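Local coordinates for hypothetical protein ST1066 (Sulfolobus tokodaii, PDB 2PJZ), which probably binds and hydrolyses ATP as the nucleotide-binding subunit of an ABC transporter, perhaps one for cobalt, at residues Arg75-Leu80 and Pro147-Asp153. Residues are numbered along the deposited sequence.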
ATOM      1  N   ARG A  75     -15.060 -10.052  -0.102  1.00 10.06           N
ATOM      2  CA  ARG A  75     -14.222  -9.781  -1.274  1.00 10.93           C
ATOM      3  C   ARG A  75     -13.078  -8.796  -1.090  1.00  9.84           C
ATOM      4  O   ARG A  75     -12.306  -8.562  -2.031  1.00 10.60           O
ATOM      5  CB  ARG A  75     -15.087  -9.354  -2.460  1.00 10.66           C
ATOM      6  CG  ARG A  75     -16.134 -10.469  -2.777  1.00 14.36           C
ATOM      7  CD  ARG A  75     -16.820 -10.176  -4.077  1.00 20.62           C
ATOM      8  NE  ARG A  75     -18.146 -10.777  -4.172  1.00 23.08           N
ATOM      9  CZ  ARG A  75     -18.432 -11.859  -4.878  1.00 24.93           C
ATOM     10  NH1 ARG A  75     -17.482 -12.492  -5.560  1.00 23.43           N
ATOM     11  NH2 ARG A  75     -19.689 -12.300  -4.899  1.00 28.82           N
ATOM     12  N   TYR A  76     -12.988  -8.199   0.095  1.00 10.20           N
ATOM     13  CA  TYR A  76     -11.882  -7.282   0.425  1.00  8.65           C
ATOM     14  C   TYR A  76     -10.941  -7.932   1.423  1.00  9.22           C
ATOM     15  O   TYR A  76     -11.394  -8.598   2.367  1.00  9.35           O
ATOM     16  CB  TYR A  76     -12.468  -5.994   1.044  1.00  8.65           C
ATOM     17  CG  TYR A  76     -11.394  -5.013   1.479  1.00  9.76           C
ATOM     18  CD1 TYR A  76     -10.826  -4.146   0.560  1.00  9.88           C
ATOM     19  CD2 TYR A  76     -10.911  -4.999   2.797  1.00 10.95           C
ATOM     20  CE1 TYR A  76      -9.814  -3.251   0.934  1.00  8.90           C
ATOM     21  CE2 TYR A  76      -9.915  -4.091   3.191  1.00 10.26           C
ATOM     22  CZ  TYR A  76      -9.373  -3.231   2.236  1.00 10.25           C
ATOM     23  OH  TYR A  76      -8.407  -2.332   2.584  1.00  9.95           O
ATOM     24  N   SER A  77      -9.634  -7.740   1.233  1.00  9.28           N
ATOM     25  CA  SER A  77      -8.626  -8.193   2.174  1.00 10.19           C
ATOM     26  C   SER A  77      -7.601  -7.100   2.437  1.00  9.93           C
ATOM     27  O   SER A  77      -7.338  -6.270   1.576  1.00 10.89           O
ATOM     28  CB  SER A  77      -7.813  -9.376   1.580  1.00 11.04           C
ATOM     29  OG  SER A  77      -8.582 -10.518   1.514  1.00 16.65           O
ATOM     30  N   THR A  78      -6.994  -7.139   3.621  1.00 10.30           N
ATOM     31  CA  THR A  78      -5.832  -6.300   3.927  1.00 10.24           C
ATOM     32  C   THR A  78      -4.804  -7.166   4.667  1.00 10.10           C
ATOM     33  O   THR A  78      -5.151  -8.175   5.301  1.00 10.37           O
ATOM     34  CB  THR A  78      -6.212  -5.017   4.772  1.00  9.64           C
ATOM     35  OG1 THR A  78      -5.049  -4.190   5.015  1.00  7.63           O
ATOM     36  CG2 THR A  78      -6.823  -5.425   6.142  1.00  9.65           C
ATOM     37  N   ASN A  79      -3.543  -6.797   4.535  1.00 10.25           N
ATOM     38  CA  ASN A  79      -2.479  -7.429   5.340  1.00 10.62           C
ATOM     39  C   ASN A  79      -2.158  -6.642   6.588  1.00 10.96           C
ATOM     40  O   ASN A  79      -1.200  -6.976   7.287  1.00 10.36           O
ATOM     41  CB  ASN A  79      -1.208  -7.585   4.500  1.00  9.22           C
ATOM     42  CG  ASN A  79      -0.515  -6.246   4.211  1.00 11.28           C
ATOM     43  OD1 ASN A  79      -1.069  -5.168   4.448  1.00  8.59           O
ATOM     44  ND2 ASN A  79       0.730  -6.323   3.730  1.00 10.72           N
ATOM     45  N   LEU A  80      -2.961  -5.607   6.896  1.00 10.55           N
ATOM     46  CA  LEU A  80      -2.656  -4.758   8.075  1.00 11.96           C
ATOM     47  C   LEU A  80      -2.672  -5.592   9.360  1.00 13.01           C
ATOM     48  O   LEU A  80      -3.552  -6.452   9.542  1.00 11.65           O
ATOM     49  CB  LEU A  80      -3.645  -3.592   8.229  1.00 10.92           C
ATOM     50  CG  LEU A  80      -3.444  -2.410   7.276  1.00 12.26           C
ATOM     51  CD1 LEU A  80      -4.773  -1.600   7.267  1.00 12.27           C
ATOM     52  CD2 LEU A  80      -2.260  -1.514   7.665  1.00 10.62           C
ATOM     53  N   PRO A 147      -9.038 -12.144  -3.015  1.00 11.94           N
ATOM     54  CA  PRO A 147      -9.856 -10.942  -2.895  1.00 10.86           C
ATOM     55  C   PRO A 147     -10.024 -10.289  -4.245  1.00 10.50           C
ATOM     56  O   PRO A 147      -9.109 -10.344  -5.109  1.00 11.61           O
ATOM     57  CB  PRO A 147      -8.992 -10.012  -2.005  1.00 10.63           C
ATOM     58  CG  PRO A 147      -7.563 -10.477  -2.239  1.00 10.56           C
ATOM     59  CD  PRO A 147      -7.708 -11.985  -2.382  1.00 11.42           C
ATOM     60  N   GLU A 148     -11.177  -9.673  -4.459  1.00  9.38           N
ATOM     61  CA  GLU A 148     -11.310  -8.774  -5.593  1.00 10.15           C
ATOM     62  C   GLU A 148     -10.601  -7.434  -5.345  1.00  8.98           C
ATOM     63  O   GLU A 148     -10.174  -6.763  -6.283  1.00  9.06           O
ATOM     64  CB  GLU A 148     -12.787  -8.496  -5.880  1.00 10.64           C
ATOM     65  CG  GLU A 148     -13.588  -9.730  -6.328  1.00 14.13           C
ATOM     66  CD  GLU A 148     -13.069 -10.413  -7.581  1.00 20.83           C
ATOM     67  OE1 GLU A 148     -12.313  -9.799  -8.392  1.00 17.15           O
ATOM     68  OE2 GLU A 148     -13.441 -11.598  -7.747  1.00 22.69           O
ATOM     69  N   ILE A 149     -10.504  -7.040  -4.075  1.00  8.56           N
ATOM     70  CA  ILE A 149     -10.004  -5.708  -3.730  1.00  8.27           C
ATOM     71  C   ILE A 149      -9.078  -5.913  -2.552  1.00  8.49           C
ATOM     72  O   ILE A 149      -9.462  -6.532  -1.594  1.00  7.01           O
ATOM     73  CB  ILE A 149     -11.172  -4.744  -3.314  1.00  8.15           C
ATOM     74  CG1 ILE A 149     -12.250  -4.716  -4.423  1.00  7.22           C
ATOM     75  CG2 ILE A 149     -10.613  -3.308  -3.018  1.00  7.91           C
ATOM     76  CD1 ILE A 149     -13.500  -3.756  -4.083  1.00  8.30           C
ATOM     77  N   VAL A 150      -7.877  -5.337  -2.608  1.00  9.37           N
ATOM     78  CA  VAL A 150      -6.906  -5.550  -1.509  1.00 11.00           C
ATOM     79  C   VAL A 150      -6.234  -4.195  -1.077  1.00 11.65           C
ATOM     80  O   VAL A 150      -5.964  -3.315  -1.905  1.00 12.67           O
ATOM     81  CB  VAL A 150      -5.895  -6.685  -1.961  1.00 11.54           C
ATOM     82  CG1 VAL A 150      -4.967  -6.151  -3.093  1.00 12.18           C
ATOM     83  CG2 VAL A 150      -5.125  -7.292  -0.793  1.00 14.72           C
ATOM     84  N   GLY A 151      -5.967  -4.035   0.218  1.00 10.36           N
ATOM     85  CA  GLY A 151      -5.200  -2.898   0.720  1.00 10.24           C
ATOM     86  C   GLY A 151      -3.939  -3.480   1.315  1.00 10.92           C
ATOM     87  O   GLY A 151      -3.980  -4.178   2.327  1.00 11.02           O
ATOM     88  N   LEU A 152      -2.811  -3.218   0.677  1.00 10.43           N
ATOM     89  CA  LEU A 152      -1.576  -3.817   1.144  1.00 11.43           C
ATOM     90  C   LEU A 152      -0.626  -2.763   1.702  1.00 12.11           C
ATOM     91  O   LEU A 152      -0.262  -1.821   1.016  1.00 11.48           O
ATOM     92  CB  LEU A 152      -0.920  -4.638   0.042  1.00 11.66           C
ATOM     93  CG  LEU A 152      -1.719  -5.825  -0.457  1.00 11.63           C
ATOM     94  CD1 LEU A 152      -1.017  -6.456  -1.665  1.00 14.69           C
ATOM     95  CD2 LEU A 152      -1.910  -6.861   0.674  1.00 13.89           C
ATOM     96  N   ASP A 153      -0.269  -2.922   2.970  1.00 12.09           N
ATOM     97  CA  ASP A 153       0.699  -2.017   3.610  1.00 14.49           C
ATOM     98  C   ASP A 153       2.130  -2.607   3.544  1.00 15.34           C
ATOM     99  O   ASP A 153       2.383  -3.724   4.013  1.00 15.55           O
ATOM    100  CB  ASP A 153       0.298  -1.784   5.057  1.00 16.00           C
ATOM    101  CG  ASP A 153       1.169  -0.738   5.749  1.00 20.79           C
ATOM    102  OD1 ASP A 153       1.630   0.212   5.086  1.00 23.57           O
ATOM    103  OD2 ASP A 153       1.397  -0.903   6.949  1.00 27.15           O
TER
HETATM  104  O   HOH W   1     -14.969 -12.790  -5.663  1.00 25.63           O
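A side chain takes over where the backbone pairing of two parallel strands gives out: the side-chain carboxamide of Asn79 stands in for a main-chain partner, OD1 accepting from Asp153 N (2.8 Å) and ND2 donating to Asp153 O (3.1 Å). Before it, strand 76-78 runs along 149-153 as the edge of the mixed sheet, in regular parallel hydrogen bonding: Ile149 N to Arg75 O (3.1 Å), Ser77 N to Ile149 O (3.1 Å) and Gly151 N to Ser77 O (3.0 Å). The next hydrogen bond, Asn79 N to Gly151 O, is weak at 3.5 Å, but Thr78 OG1 also donates to Gly151 O (2.9 Å) and accepts from Leu80 N in an ST turn. Gly151 leaves room for the hydroxyl end of Tyr76; a CB there would clash with Tyr76 OH, which hydrogen-bonds to Ser51. Beyond the opposite end, a water links Arg75 NH1 and Glu148 OE2. Strand 149-153 fits the Walker B strand of an ABC ATPase, and Asp153 OD1 hydrogen-bonds to Thr44 of the probable Walker A loop, near a bound sulfate. Asn79 thus satisfies both backbone polar atoms of Asp153, probably helping to hold it in place, while the carboxylate faces the probable nucleotide site.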